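PDB 3PET: putative adhesin from Bacteroides fragilis NCTC 9343, which is of unknown function but, as a putative lipoprotein with a right-handed beta-helix fold and an adhesin-like head domain, probably serves in cell adhesion. Local coordinates for residues 13-18 with 43-48; 35-40 with 86-91; 47-52 with 79-84; 139-144 with 160-165. One frame throughout, in Å; residues are numbered along the deposited sequence. Where two conformers were deposited one is given.

Contact 1. Residues 13-18 with 43-48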
loop_
_atom_site.group_PDB
_atom_site.type_symbol
_atom_site.label_atom_id
_atom_site.label_comp_id
_atom_site.label_asym_id
_atom_site.label_seq_id
_atom_site.Cartn_x
_atom_site.Cartn_y
_atom_site.Cartn_z
ATOM N N THR A 13 -10.746 -10.980 -29.596
ATOM C CA THR A 13 -11.051 -11.809 -28.457
ATOM C C THR A 13 -10.427 -13.156 -28.748
ATOM O O THR A 13 -10.738 -13.801 -29.766
ATOM C CB THR A 13 -12.544 -11.928 -28.129
ATOM O OG1 THR A 13 -13.067 -10.655 -27.782
ATOM C CG2 THR A 13 -12.798 -12.879 -26.972
ATOM N N ARG A 14 -9.533 -13.574 -27.866
ATOM C CA ARG A 14 -8.939 -14.894 -27.987
ATOM C C ARG A 14 -9.624 -15.795 -26.968
ATOM O O ARG A 14 -9.738 -15.440 -25.790
ATOM C CB ARG A 14 -7.418 -14.848 -27.813
ATOM C CG ARG A 14 -6.730 -16.179 -28.037
ATOM C CD ARG A 14 -5.257 -15.954 -28.294
ATOM N NE ARG A 14 -4.490 -17.198 -28.250
ATOM C CZ ARG A 14 -3.176 -17.271 -28.437
ATOM N NH1 ARG A 14 -2.474 -16.176 -28.702
ATOM N NH2 ARG A 14 -2.554 -18.442 -28.370
ATOM N N ASP A 15 -10.133 -16.924 -27.436
ATOM C CA ASP A 15 -10.814 -17.887 -26.583
ATOM C C ASP A 15 -9.874 -19.050 -26.327
ATOM O O ASP A 15 -9.331 -19.632 -27.274
ATOM C CB ASP A 15 -12.125 -18.355 -27.229
ATOM C CG ASP A 15 -12.988 -19.234 -26.348
ATOM O OD1 ASP A 15 -12.792 -19.218 -25.129
ATOM O OD2 ASP A 15 -13.880 -19.918 -26.886
ATOM N N TYR A 16 -9.652 -19.365 -25.041
ATOM C CA TYR A 16 -8.809 -20.476 -24.607
ATOM C C TYR A 16 -9.701 -21.533 -23.974
ATOM O O TYR A 16 -10.329 -21.300 -22.920
ATOM C CB TYR A 16 -7.715 -20.017 -23.613
ATOM C CG TYR A 16 -6.924 -18.789 -24.029
ATOM C CD1 TYR A 16 -7.478 -17.514 -23.941
ATOM C CD2 TYR A 16 -5.596 -18.893 -24.435
ATOM C CE1 TYR A 16 -6.757 -16.381 -24.313
ATOM C CE2 TYR A 16 -4.856 -17.758 -24.801
ATOM C CZ TYR A 16 -5.434 -16.499 -24.706
ATOM O OH TYR A 16 -4.742 -15.353 -25.055
ATOM N N LYS A 17 -9.781 -22.687 -24.619
ATOM C CA LYS A 17 -10.586 -23.797 -24.114
ATOM C C LYS A 17 -9.740 -24.525 -23.080
ATOM O O LYS A 17 -9.037 -25.483 -23.393
ATOM C CB LYS A 17 -11.045 -24.716 -25.259
ATOM N N VAL A 18 -9.731 -23.991 -21.869
ATOM C CA VAL A 18 -8.935 -24.503 -20.756
ATOM C C VAL A 18 -9.691 -25.621 -20.022
ATOM O O VAL A 18 -10.921 -25.694 -20.087
ATOM C CB VAL A 18 -8.564 -23.337 -19.792
ATOM C CG1 VAL A 18 -7.642 -22.338 -20.470
ATOM C CG2 VAL A 18 -9.803 -22.624 -19.249
ATOM N N ASP A 43 -14.461 -21.329 -19.138
ATOM C CA ASP A 43 -14.011 -20.571 -20.294
ATOM C C ASP A 43 -13.087 -19.426 -19.890
ATOM O O ASP A 43 -13.154 -18.908 -18.775
ATOM C CB ASP A 43 -15.218 -20.033 -21.105
ATOM C CG ASP A 43 -14.827 -19.521 -22.486
ATOM O OD1 ASP A 43 -14.095 -20.258 -23.219
ATOM O OD2 ASP A 43 -15.140 -18.348 -22.790
ATOM N N LEU A 44 -12.184 -19.083 -20.809
ATOM C CA LEU A 44 -11.257 -17.983 -20.669
ATOM C C LEU A 44 -11.219 -17.227 -21.960
ATOM O O LEU A 44 -10.942 -17.815 -23.017
ATOM C CB LEU A 44 -9.836 -18.456 -20.275
ATOM C CG LEU A 44 -8.754 -17.356 -20.274
ATOM C CD1 LEU A 44 -8.971 -16.329 -19.143
ATOM C CD2 LEU A 44 -7.381 -17.950 -20.211
ATOM N N GLN A 45 -11.522 -15.917 -21.880
ATOM C CA GLN A 45 -11.438 -15.024 -23.030
ATOM C C GLN A 45 -10.599 -13.843 -22.688
ATOM O O GLN A 45 -10.725 -13.279 -21.592
ATOM C CB GLN A 45 -12.810 -14.557 -23.536
ATOM C CG GLN A 45 -13.743 -15.705 -23.864
ATOM C CD GLN A 45 -14.990 -15.282 -24.568
ATOM O OE1 GLN A 45 -15.501 -14.161 -24.407
ATOM N NE2 GLN A 45 -15.525 -16.205 -25.346
ATOM N N ILE A 46 -9.737 -13.456 -23.627
ATOM C CA ILE A 46 -8.886 -12.279 -23.454
ATOM C C ILE A 46 -9.142 -11.356 -24.639
ATOM O O ILE A 46 -9.008 -11.760 -25.796
ATOM C CB ILE A 46 -7.390 -12.601 -23.222
ATOM C CG1 ILE A 46 -7.228 -13.524 -21.958
ATOM C CG2 ILE A 46 -6.592 -11.279 -23.026
ATOM C CD1 ILE A 46 -5.851 -14.133 -21.693
ATOM N N TYR A 47 -9.559 -10.130 -24.324
ATOM C CA TYR A 47 -9.865 -9.083 -25.289
ATOM C C TYR A 47 -8.798 -8.004 -25.268
ATOM O O TYR A 47 -8.373 -7.572 -24.201
ATOM C CB TYR A 47 -11.238 -8.467 -24.985
ATOM C CG TYR A 47 -11.597 -7.300 -25.882
ATOM C CD1 TYR A 47 -12.181 -7.507 -27.135
ATOM C CD2 TYR A 47 -11.314 -5.989 -25.502
ATOM C CE1 TYR A 47 -12.479 -6.440 -27.986
ATOM C CE2 TYR A 47 -11.613 -4.910 -26.348
ATOM C CZ TYR A 47 -12.209 -5.145 -27.584
ATOM O OH TYR A 47 -12.537 -4.114 -28.448
ATOM N N GLY A 48 -8.424 -7.515 -26.438
ATOM C CA GLY A 48 -7.483 -6.410 -26.533
ATOM C C GLY A 48 -6.793 -6.418 -27.867
ATOM O O GLY A 48 -7.146 -7.229 -28.734
#

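Contact 2. Residues 35-40 with 86-91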
loop_
_atom_site.group_PDB
_atom_site.type_symbol
_atom_site.label_atom_id
_atom_site.label_comp_id
_atom_site.label_asym_id
_atom_site.label_seq_id
_atom_site.Cartn_x
_atom_site.Cartn_y
_atom_site.Cartn_z
ATOM N N THR A 35 -16.975 -14.725 -13.616
ATOM C CA THR A 35 -18.377 -15.108 -13.571
ATOM C C THR A 35 -18.462 -16.571 -13.146
ATOM O O THR A 35 -17.751 -17.413 -13.696
ATOM C CB THR A 35 -19.070 -14.897 -14.946
ATOM O OG1 THR A 35 -18.938 -13.529 -15.336
ATOM C CG2 THR A 35 -20.581 -15.288 -14.913
ATOM N N GLN A 36 -19.333 -16.877 -12.177
ATOM C CA GLN A 36 -19.576 -18.261 -11.810
ATOM C C GLN A 36 -20.590 -18.792 -12.820
ATOM O O GLN A 36 -21.694 -18.251 -12.902
ATOM C CB GLN A 36 -20.059 -18.376 -10.365
ATOM C CG GLN A 36 -20.408 -19.819 -9.969
ATOM C CD GLN A 36 -20.736 -19.949 -8.509
ATOM O OE1 GLN A 36 -21.383 -19.082 -7.912
ATOM N NE2 GLN A 36 -20.340 -21.071 -7.921
ATOM N N SER A 37 -20.209 -19.808 -13.608
ATOM C CA SER A 37 -21.114 -20.351 -14.634
ATOM C C SER A 37 -22.292 -21.077 -14.003
ATOM O O SER A 37 -22.181 -21.634 -12.901
ATOM C CB SER A 37 -20.388 -21.270 -15.613
ATOM O OG SER A 37 -19.890 -22.442 -14.993
ATOM N N THR A 38 -23.437 -21.028 -14.694
ATOM C CA THR A 38 -24.670 -21.675 -14.232
ATOM C C THR A 38 -25.028 -22.799 -15.211
ATOM O O THR A 38 -26.056 -23.422 -15.041
ATOM C CB THR A 38 -25.814 -20.647 -14.078
ATOM O OG1 THR A 38 -26.014 -20.007 -15.330
ATOM C CG2 THR A 38 -25.537 -19.616 -13.001
ATOM N N ASP A 39 -24.200 -23.036 -16.242
ATOM C CA ASP A 39 -24.445 -24.081 -17.257
ATOM C C ASP A 39 -23.281 -25.125 -17.315
ATOM O O ASP A 39 -23.113 -25.798 -18.330
ATOM C CB ASP A 39 -24.658 -23.440 -18.656
ATOM C CG ASP A 39 -23.536 -22.538 -19.137
ATOM O OD1 ASP A 39 -22.458 -22.536 -18.508
ATOM O OD2 ASP A 39 -23.722 -21.867 -20.170
ATOM N N GLY A 40 -22.512 -25.221 -16.234
ATOM C CA GLY A 40 -21.384 -26.140 -16.074
ATOM C C GLY A 40 -20.166 -25.889 -16.949
ATOM O O GLY A 40 -19.296 -26.753 -17.059
ATOM N N THR A 86 -14.606 -17.667 -16.523
ATOM C CA THR A 86 -15.800 -18.312 -15.998
ATOM C C THR A 86 -15.505 -19.768 -15.713
ATOM O O THR A 86 -14.797 -20.437 -16.466
ATOM C CB THR A 86 -17.091 -18.098 -16.845
ATOM O OG1 THR A 86 -18.189 -18.743 -16.179
ATOM C CG2 THR A 86 -16.988 -18.589 -18.248
ATOM N N SER A 87 -16.057 -20.241 -14.592
ATOM C CA SER A 87 -15.951 -21.625 -14.154
ATOM C C SER A 87 -17.147 -21.967 -13.244
ATOM O O SER A 87 -17.736 -21.049 -12.676
ATOM C CB SER A 87 -14.625 -21.860 -13.432
ATOM O OG SER A 87 -14.616 -21.204 -12.171
ATOM N N PRO A 88 -17.512 -23.263 -13.069
ATOM C CA PRO A 88 -18.632 -23.594 -12.167
ATOM C C PRO A 88 -18.337 -23.273 -10.686
ATOM O O PRO A 88 -19.266 -22.966 -9.936
ATOM C CB PRO A 88 -18.809 -25.104 -12.380
ATOM C CG PRO A 88 -18.245 -25.356 -13.762
ATOM C CD PRO A 88 -17.014 -24.479 -13.746
ATOM N N THR A 89 -17.056 -23.374 -10.252
ATOM C CA THR A 89 -16.676 -23.131 -8.868
ATOM C C THR A 89 -15.427 -22.263 -8.764
ATOM O O THR A 89 -14.604 -22.258 -9.682
ATOM C CB THR A 89 -16.442 -24.459 -8.083
ATOM O OG1 THR A 89 -15.280 -25.122 -8.584
ATOM C CG2 THR A 89 -17.663 -25.390 -8.061
ATOM N N LEU A 90 -15.265 -21.570 -7.617
ATOM C CA LEU A 90 -14.073 -20.783 -7.330
ATOM C C LEU A 90 -13.791 -20.785 -5.836
ATOM O O LEU A 90 -14.661 -20.403 -5.042
ATOM C CB LEU A 90 -14.169 -19.342 -7.857
ATOM C CG LEU A 90 -12.836 -18.561 -7.873
ATOM C CD1 LEU A 90 -11.891 -19.088 -8.960
ATOM C CD2 LEU A 90 -13.084 -17.091 -8.062
ATOM N N ASN A 91 -12.561 -21.215 -5.461
ATOM C CA ASN A 91 -12.095 -21.284 -4.075
ATOM C C ASN A 91 -10.915 -20.360 -3.790
ATOM O O ASN A 91 -10.585 -20.151 -2.631
ATOM C CB ASN A 91 -11.688 -22.723 -3.728
ATOM C CG ASN A 91 -12.870 -23.650 -3.731
ATOM O OD1 ASN A 91 -12.919 -24.578 -4.516
ATOM N ND2 ASN A 91 -13.881 -23.373 -2.910
HETATM O O HOH W 1 -21.874 -23.543 -10.328
#

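Contact 3. Residues 47-52 with 79-84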
loop_
_atom_site.group_PDB
_atom_site.type_symbol
_atom_site.label_atom_id
_atom_site.label_comp_id
_atom_site.label_asym_id
_atom_site.label_seq_id
_atom_site.Cartn_x
_atom_site.Cartn_y
_atom_site.Cartn_z
ATOM N N TYR A 47 -9.559 -10.130 -24.324
ATOM C CA TYR A 47 -9.865 -9.083 -25.289
ATOM C C TYR A 47 -8.798 -8.004 -25.268
ATOM O O TYR A 47 -8.373 -7.572 -24.201
ATOM C CB TYR A 47 -11.238 -8.467 -24.985
ATOM C CG TYR A 47 -11.597 -7.300 -25.882
ATOM C CD1 TYR A 47 -12.181 -7.507 -27.135
ATOM C CD2 TYR A 47 -11.314 -5.989 -25.502
ATOM C CE1 TYR A 47 -12.479 -6.440 -27.986
ATOM C CE2 TYR A 47 -11.613 -4.910 -26.348
ATOM C CZ TYR A 47 -12.209 -5.145 -27.584
ATOM O OH TYR A 47 -12.537 -4.114 -28.448
ATOM N N GLY A 48 -8.424 -7.515 -26.438
ATOM C CA GLY A 48 -7.483 -6.410 -26.533
ATOM C C GLY A 48 -6.793 -6.418 -27.867
ATOM O O GLY A 48 -7.146 -7.229 -28.734
ATOM N N PRO A 49 -5.782 -5.536 -28.051
ATOM C CA PRO A 49 -5.015 -5.547 -29.310
ATOM C C PRO A 49 -4.360 -6.918 -29.475
ATOM O O PRO A 49 -3.858 -7.461 -28.486
ATOM C CB PRO A 49 -3.982 -4.426 -29.108
ATOM C CG PRO A 49 -4.501 -3.611 -27.991
ATOM C CD PRO A 49 -5.252 -4.533 -27.103
ATOM N N ASP A 50 -4.396 -7.496 -30.687
ATOM C CA ASP A 50 -3.916 -8.866 -30.908
ATOM C C ASP A 50 -2.461 -9.107 -30.506
ATOM O O ASP A 50 -2.182 -10.186 -29.999
ATOM C CB ASP A 50 -4.157 -9.360 -32.356
ATOM C CG ASP A 50 -3.573 -8.533 -33.485
ATOM O OD1 ASP A 50 -2.949 -7.491 -33.200
ATOM O OD2 ASP A 50 -3.752 -8.928 -34.663
ATOM N N ASN A 51 -1.557 -8.128 -30.685
ATOM C CA ASN A 51 -0.142 -8.317 -30.330
ATOM C C ASN A 51 0.105 -8.171 -28.808
ATOM O O ASN A 51 1.181 -8.539 -28.321
ATOM C CB ASN A 51 0.756 -7.349 -31.126
ATOM C CG ASN A 51 0.451 -5.889 -30.914
ATOM O OD1 ASN A 51 -0.634 -5.501 -30.456
ATOM N ND2 ASN A 51 1.401 -5.042 -31.276
ATOM N N ILE A 52 -0.884 -7.635 -28.068
ATOM C CA ILE A 52 -0.794 -7.491 -26.611
ATOM C C ILE A 52 -1.413 -8.756 -25.978
ATOM O O ILE A 52 -0.830 -9.339 -25.061
ATOM C CB ILE A 52 -1.437 -6.167 -26.115
ATOM C CG1 ILE A 52 -0.908 -4.919 -26.895
ATOM C CG2 ILE A 52 -1.309 -6.005 -24.604
ATOM C CD1 ILE A 52 0.658 -4.733 -26.990
ATOM N N LYS A 79 -3.798 -0.501 -22.817
ATOM C CA LYS A 79 -5.181 -0.012 -22.946
ATOM C C LYS A 79 -6.068 -1.010 -23.711
ATOM O O LYS A 79 -5.632 -1.561 -24.734
ATOM C CB LYS A 79 -5.223 1.356 -23.664
ATOM C CG LYS A 79 -4.701 2.513 -22.820
ATOM C CD LYS A 79 -5.157 3.871 -23.347
ATOM C CE LYS A 79 -4.076 4.589 -24.123
ATOM N NZ LYS A 79 -4.043 4.161 -25.543
ATOM N N LYS A 80 -7.320 -1.201 -23.230
ATOM C CA LYS A 80 -8.367 -2.063 -23.822
ATOM C C LYS A 80 -8.289 -3.533 -23.361
ATOM O O LYS A 80 -9.234 -4.278 -23.638
ATOM C CB LYS A 80 -8.397 -1.993 -25.371
ATOM C CG LYS A 80 -8.858 -0.633 -25.907
ATOM C CD LYS A 80 -8.423 -0.408 -27.347
ATOM C CE LYS A 80 -8.638 1.018 -27.813
ATOM N NZ LYS A 80 -10.059 1.300 -28.160
HETATM N N MSE A 81 -7.221 -3.932 -22.615
HETATM C CA MSE A 81 -7.039 -5.319 -22.134
HETATM C C MSE A 81 -8.152 -5.734 -21.157
HETATM O O MSE A 81 -8.342 -5.076 -20.133
HETATM C CB MSE A 81 -5.665 -5.504 -21.462
HETATM C CG MSE A 81 -4.493 -5.457 -22.440
HETATM SE SE MSE A 81 -4.611 -6.786 -23.896
HETATM C CE MSE A 81 -4.567 -8.354 -22.849
ATOM N N LYS A 82 -8.909 -6.788 -21.490
ATOM C CA LYS A 82 -9.970 -7.291 -20.605
ATOM C C LYS A 82 -9.891 -8.810 -20.567
ATOM O O LYS A 82 -9.901 -9.463 -21.624
ATOM C CB LYS A 82 -11.369 -6.817 -21.034
ATOM C CG LYS A 82 -12.412 -7.066 -19.960
ATOM C CD LYS A 82 -13.831 -7.187 -20.486
ATOM C CE LYS A 82 -14.479 -5.850 -20.726
ATOM N NZ LYS A 82 -15.904 -5.978 -21.131
ATOM N N ILE A 83 -9.775 -9.361 -19.357
ATOM C CA ILE A 83 -9.696 -10.803 -19.151
ATOM C C ILE A 83 -11.027 -11.263 -18.551
ATOM O O ILE A 83 -11.397 -10.812 -17.478
ATOM C CB ILE A 83 -8.464 -11.172 -18.264
ATOM C CG1 ILE A 83 -7.140 -10.711 -18.939
ATOM C CG2 ILE A 83 -8.444 -12.686 -17.942
ATOM C CD1 ILE A 83 -5.912 -10.519 -17.966
ATOM N N THR A 84 -11.744 -12.149 -19.249
ATOM C CA THR A 84 -13.040 -12.654 -18.828
ATOM C C THR A 84 -12.866 -14.127 -18.494
ATOM O O THR A 84 -12.441 -14.924 -19.337
ATOM C CB THR A 84 -14.080 -12.354 -19.916
ATOM O OG1 THR A 84 -14.235 -10.937 -19.959
ATOM C CG2 THR A 84 -15.440 -12.984 -19.630
#

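Contact 4. Residues 139-144 with 160-165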
loop_
_atom_site.group_PDB
_atom_site.type_symbol
_atom_site.label_atom_id
_atom_site.label_comp_id
_atom_site.label_asym_id
_atom_site.label_seq_id
_atom_site.Cartn_x
_atom_site.Cartn_y
_atom_site.Cartn_z
ATOM N N VAL A 139 -1.099 -2.868 -3.383
ATOM C CA VAL A 139 -1.616 -1.502 -3.363
ATOM C C VAL A 139 -3.008 -1.498 -3.984
ATOM O O VAL A 139 -3.149 -1.733 -5.187
ATOM C CB VAL A 139 -0.679 -0.482 -4.052
ATOM C CG1 VAL A 139 -1.305 0.914 -4.023
ATOM C CG2 VAL A 139 0.684 -0.468 -3.370
ATOM N N GLY A 140 -4.013 -1.218 -3.161
ATOM C CA GLY A 140 -5.393 -1.243 -3.621
ATOM C C GLY A 140 -6.356 -1.685 -2.535
ATOM O O GLY A 140 -5.953 -2.129 -1.448
ATOM N N ASP A 141 -7.637 -1.550 -2.832
ATOM C CA ASP A 141 -8.732 -1.884 -1.913
ATOM C C ASP A 141 -9.353 -3.228 -2.209
ATOM O O ASP A 141 -9.389 -3.647 -3.366
ATOM C CB ASP A 141 -9.822 -0.807 -2.016
ATOM C CG ASP A 141 -9.409 0.574 -1.545
ATOM O OD1 ASP A 141 -8.373 0.685 -0.855
ATOM O OD2 ASP A 141 -10.148 1.532 -1.813
ATOM N N VAL A 142 -9.869 -3.903 -1.167
ATOM C CA VAL A 142 -10.600 -5.162 -1.317
ATOM C C VAL A 142 -12.029 -4.881 -0.841
ATOM O O VAL A 142 -12.234 -4.616 0.345
ATOM C CB VAL A 142 -9.944 -6.376 -0.606
ATOM C CG1 VAL A 142 -10.797 -7.648 -0.767
ATOM C CG2 VAL A 142 -8.542 -6.614 -1.141
ATOM N N LYS A 143 -12.983 -4.823 -1.779
ATOM C CA LYS A 143 -14.392 -4.569 -1.500
ATOM C C LYS A 143 -15.168 -5.884 -1.568
ATOM O O LYS A 143 -15.050 -6.623 -2.547
ATOM C CB LYS A 143 -14.973 -3.514 -2.452
ATOM C CG LYS A 143 -16.379 -3.053 -2.065
ATOM C CD LYS A 143 -16.837 -1.890 -2.926
ATOM C CE LYS A 143 -18.259 -1.476 -2.614
ATOM N NZ LYS A 143 -18.801 -0.545 -3.640
ATOM N N LEU A 144 -15.933 -6.178 -0.499
ATOM C CA LEU A 144 -16.684 -7.418 -0.340
ATOM C C LEU A 144 -18.105 -7.169 0.125
ATOM O O LEU A 144 -18.330 -6.431 1.085
ATOM C CB LEU A 144 -15.967 -8.312 0.694
ATOM C CG LEU A 144 -14.479 -8.614 0.439
ATOM C CD1 LEU A 144 -13.764 -8.923 1.716
ATOM C CD2 LEU A 144 -14.303 -9.747 -0.571
ATOM N N ASN A 160 -7.624 -0.240 1.706
ATOM C CA ASN A 160 -8.691 -0.599 2.640
ATOM C C ASN A 160 -9.383 -1.888 2.313
ATOM O O ASN A 160 -9.554 -2.221 1.141
ATOM C CB ASN A 160 -9.781 0.511 2.620
ATOM C CG ASN A 160 -9.276 1.869 3.033
ATOM O OD1 ASN A 160 -8.352 1.991 3.813
ATOM N ND2 ASN A 160 -9.891 2.925 2.559
ATOM N N ILE A 161 -9.857 -2.583 3.362
ATOM C CA ILE A 161 -10.746 -3.725 3.210
ATOM C C ILE A 161 -12.110 -3.142 3.495
ATOM O O ILE A 161 -12.370 -2.716 4.623
ATOM C CB ILE A 161 -10.430 -4.989 4.063
ATOM C CG1 ILE A 161 -9.050 -5.553 3.716
ATOM C CG2 ILE A 161 -11.550 -6.055 3.824
ATOM C CD1 ILE A 161 -8.662 -6.860 4.466
ATOM N N GLU A 162 -12.939 -3.068 2.476
ATOM C CA GLU A 162 -14.273 -2.502 2.604
ATOM C C GLU A 162 -15.288 -3.663 2.616
ATOM O O GLU A 162 -15.807 -4.081 1.580
ATOM C CB GLU A 162 -14.511 -1.450 1.498
ATOM C CG GLU A 162 -13.550 -0.267 1.636
ATOM C CD GLU A 162 -13.331 0.675 0.464
ATOM O OE1 GLU A 162 -13.714 0.325 -0.675
ATOM O OE2 GLU A 162 -12.711 1.745 0.680
ATOM N N ALA A 163 -15.517 -4.217 3.809
ATOM C CA ALA A 163 -16.406 -5.370 4.000
ATOM C C ALA A 163 -17.544 -5.076 5.003
ATOM O O ALA A 163 -18.016 -5.980 5.700
ATOM C CB ALA A 163 -15.571 -6.565 4.466
ATOM N N GLY A 164 -18.010 -3.825 5.026
ATOM C CA GLY A 164 -19.140 -3.411 5.862
ATOM C C GLY A 164 -20.442 -4.079 5.444
ATOM O O GLY A 164 -21.315 -4.324 6.282
ATOM N N ASN A 165 -20.574 -4.393 4.146
ATOM C CA ASN A 165 -21.758 -5.081 3.593
ATOM C C ASN A 165 -21.517 -6.581 3.400
ATOM O O ASN A 165 -22.286 -7.250 2.703
ATOM C CB ASN A 165 -22.222 -4.432 2.301
ATOM C CG ASN A 165 -22.649 -3.010 2.530
ATOM O OD1 ASN A 165 -23.276 -2.691 3.539
ATOM N ND2 ASN A 165 -22.257 -2.118 1.643
HETATM O O HOH W 2 -18.954 -3.746 1.779
#

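Contact 1. Residues 13-18 with 43-48
Thr13 pairs with Tyr47 across an antiparallel strand pair and turns its hydroxyl to the edge of the tyrosine ring, OG1 lying 3.3 Å from Tyr47 CD1. Its methyl CG2, anti to the backbone N (OG1 at chi1 -63°), rests instead against Gln45 CB at 3.8 Å. A beta-branched residue thus offers a polar branch to one neighbour and an apolar branch to the other. Arg14 and Ile46 form a hydrogen-bonded pair: Arg14 N gives a bond of 2.8 Å to Ile46 O, and Ile46 N returns one to Arg14 O. In the conformer given, the chain of exposed Arg14 runs extended away from the partner strand, as suits a charged residue. Asp15, on the face shared by Thr13, Gln45 and Tyr47, brings OD1 to 2.5 Å from Asp43 OD1, with the two carboxylate planes 77° apart. Oxygens so close suggest that one acid is probably protonated. Tyr16 lies on the other face with Leu44 and Ile46. Its CD1 meets Leu44 CD2 at 3.8 Å, and CE1 reaches Ile46 CD1 at 3.6 Å, so the ring packs against both aliphatic chains while Tyr16 N bonds to Leu44 O. Val18, beyond the strand, adds a looser apolar touch on Leu44 CB. Strand 43-47 is held on its other edge by strand 82-87, while Val58 of strand 56-61 and Val53 of helix 50-53 pack against Tyr16.

Contact 2. Residues 35-40 with 86-91
Gln36 brings its extended side chain against the carbonyl oxygen of Pro88: CG sits 3.3 Å from Pro88 O, and NE2 donates to the same oxygen at 3.0 Å. The acceptor lies close to the glutamine amide plane. With CG anti to the backbone N (chi1 176°) the chain leaves extended; its amide oxygen OE1 accepts from Thr108 N. A long residue with both a donor and an acceptor suits a place between the Pro88 turn and strand 107-108. A water also donates to Pro88 O and to Ser37 O, tying the two loops together. The backbones leave parallel strands 31-36 and 82-87, neighbouring strands of the right-handed beta-helix, and Ser37 N continues the pairing with a 2.9 Å bond to Ser87 O. Thr86 OG1 donates to Thr35 O at 2.9 Å from well above the carbonyl plane, beside a weak bond from Ser87 N to that oxygen. The threonine hydroxyl therefore reinforces the pairing where the backbone bond is long. In the conformer given, Ser37 OG, itself bonded to Lys41 O, packs 3.6 Å from Pro88 CG. The proline ring, which has no N-H to offer, also presents CG to Gly40 O at 3.7 Å.

Contact 3. Residues 47-52 with 79-84
Tyr47 and Lys82 are joined by two backbone hydrogen bonds, the pattern of an antiparallel hydrogen-bonded pair. Tyr47 N reaches Lys82 O at 2.8 Å in an almost straight bond (178° at the hydrogen), and Lys82 N gives one of 2.9 Å back to Tyr47 O. The backbone oxygen of Tyr47 also receives a CA-H...O contact from Met81 CA, so it is approached by two neighbouring residues of the other segment. At the ring, the polar contact is with a carbonyl: Lys80 O lies at the edge, near the ring plane, 3.3 Å from Tyr47 CD2. An aromatic edge carries slightly positive hydrogens, which makes it a fitting neighbour for a carbonyl oxygen. Immediately after this pair the chain turns a corner at Gly48 and, by way of Pro49 at the N-cap position, enters the short helix 50-53, beside the first coils of the right-handed beta-helix. A CB on Gly48 would clash with Met81 SE and press on the preceding carbonyl, so the turn needs a residue without one. The apolar contacts gather around the selenium of Met81, a selenomethionine. Its chain bends at chi2 (-57°), which places SE nearer the other segment, and again at chi3, which places CE. SE meets Ile52 CG2 at 3.5 Å and Pro49 CD at 4.0 Å, both apolar, as suits a selenium atom in a buried place. The lysines themselves send their flexible chains outward, and Lys82 NZ is hydrogen-bonded to a tetraethylene glycol molecule, probably from the crystallisation liquor.

Contact 4. Residues 139-144 with 160-165
Leu144 sets CD1 against two aliphatic neighbours of the adjacent strand 161-168, Ala163 CB at 4.0 Å and Ile161 CG2 at 4.2 Å. Small Ala163 and branched Ile161 are both buried and apolar, as suits the inside of the coil. Val142, paired with Ile161, adds a looser contact from the same inward face. The axes of strands 142-144 and 161-163 lie 4° apart in direction and approach to 4.7 Å, the regular stacking of successive coils in a right-handed beta-helix. Three backbone bonds hold them: Val142 N to Asn160 O, Glu162 N to Val142 O at 2.7 Å, and Leu144 N to Glu162 O. On the outward face Lys143 pairs with Glu162, its extended chain reaching away. Further toward the start of the strands Asp141 takes over a backbone role. Its CG is anti to the carbonyl carbon (chi1 -65°), and OD1 accepts from Asn160 N at 2.8 Å, the donor lying above the carboxylate plane. The second oxygen, OD2, stands 3.6 Å from Glu162 OE2 in the conformer given, a like-charge approach whose effect on either acid is doubtful. At the far end a water donates to Leu144 O and accepts from Asn165 N, bridging the strands where the chain turns at Gly164. Asn160 OD1 in turn accepts from Asp180 N, passing the pattern on to the next coil. Inward, the core is closed by strands 131-136 and 147-155, with Val134 and Leu153 packing on Leu144; strand 122-128 flanks strand 142-145 on its other side.

Overall arrangement
Contacts 1, 2 and 3 cluster at the N-terminal end of the beta-helix, whereas contact 4 lies farther along it, its centre about 28 Å from that of contact 1. Strand 82-87 links the first three: contact 3 uses its start and contact 2 its end, with centres about 22 Å apart, while strand 43-47 of contact 1 runs antiparallel beside it. Contacts 1 and 3 share Tyr47 and Gly48, with centres about 10 Å apart. A probable hydrogen bond from Asp43 N to Thr86 O, 2.8 Å, joins contacts 1 and 2. The antiparallel pairs of contacts 1 and 3 thus adjoin the parallel stacking seen in contacts 2 and 4.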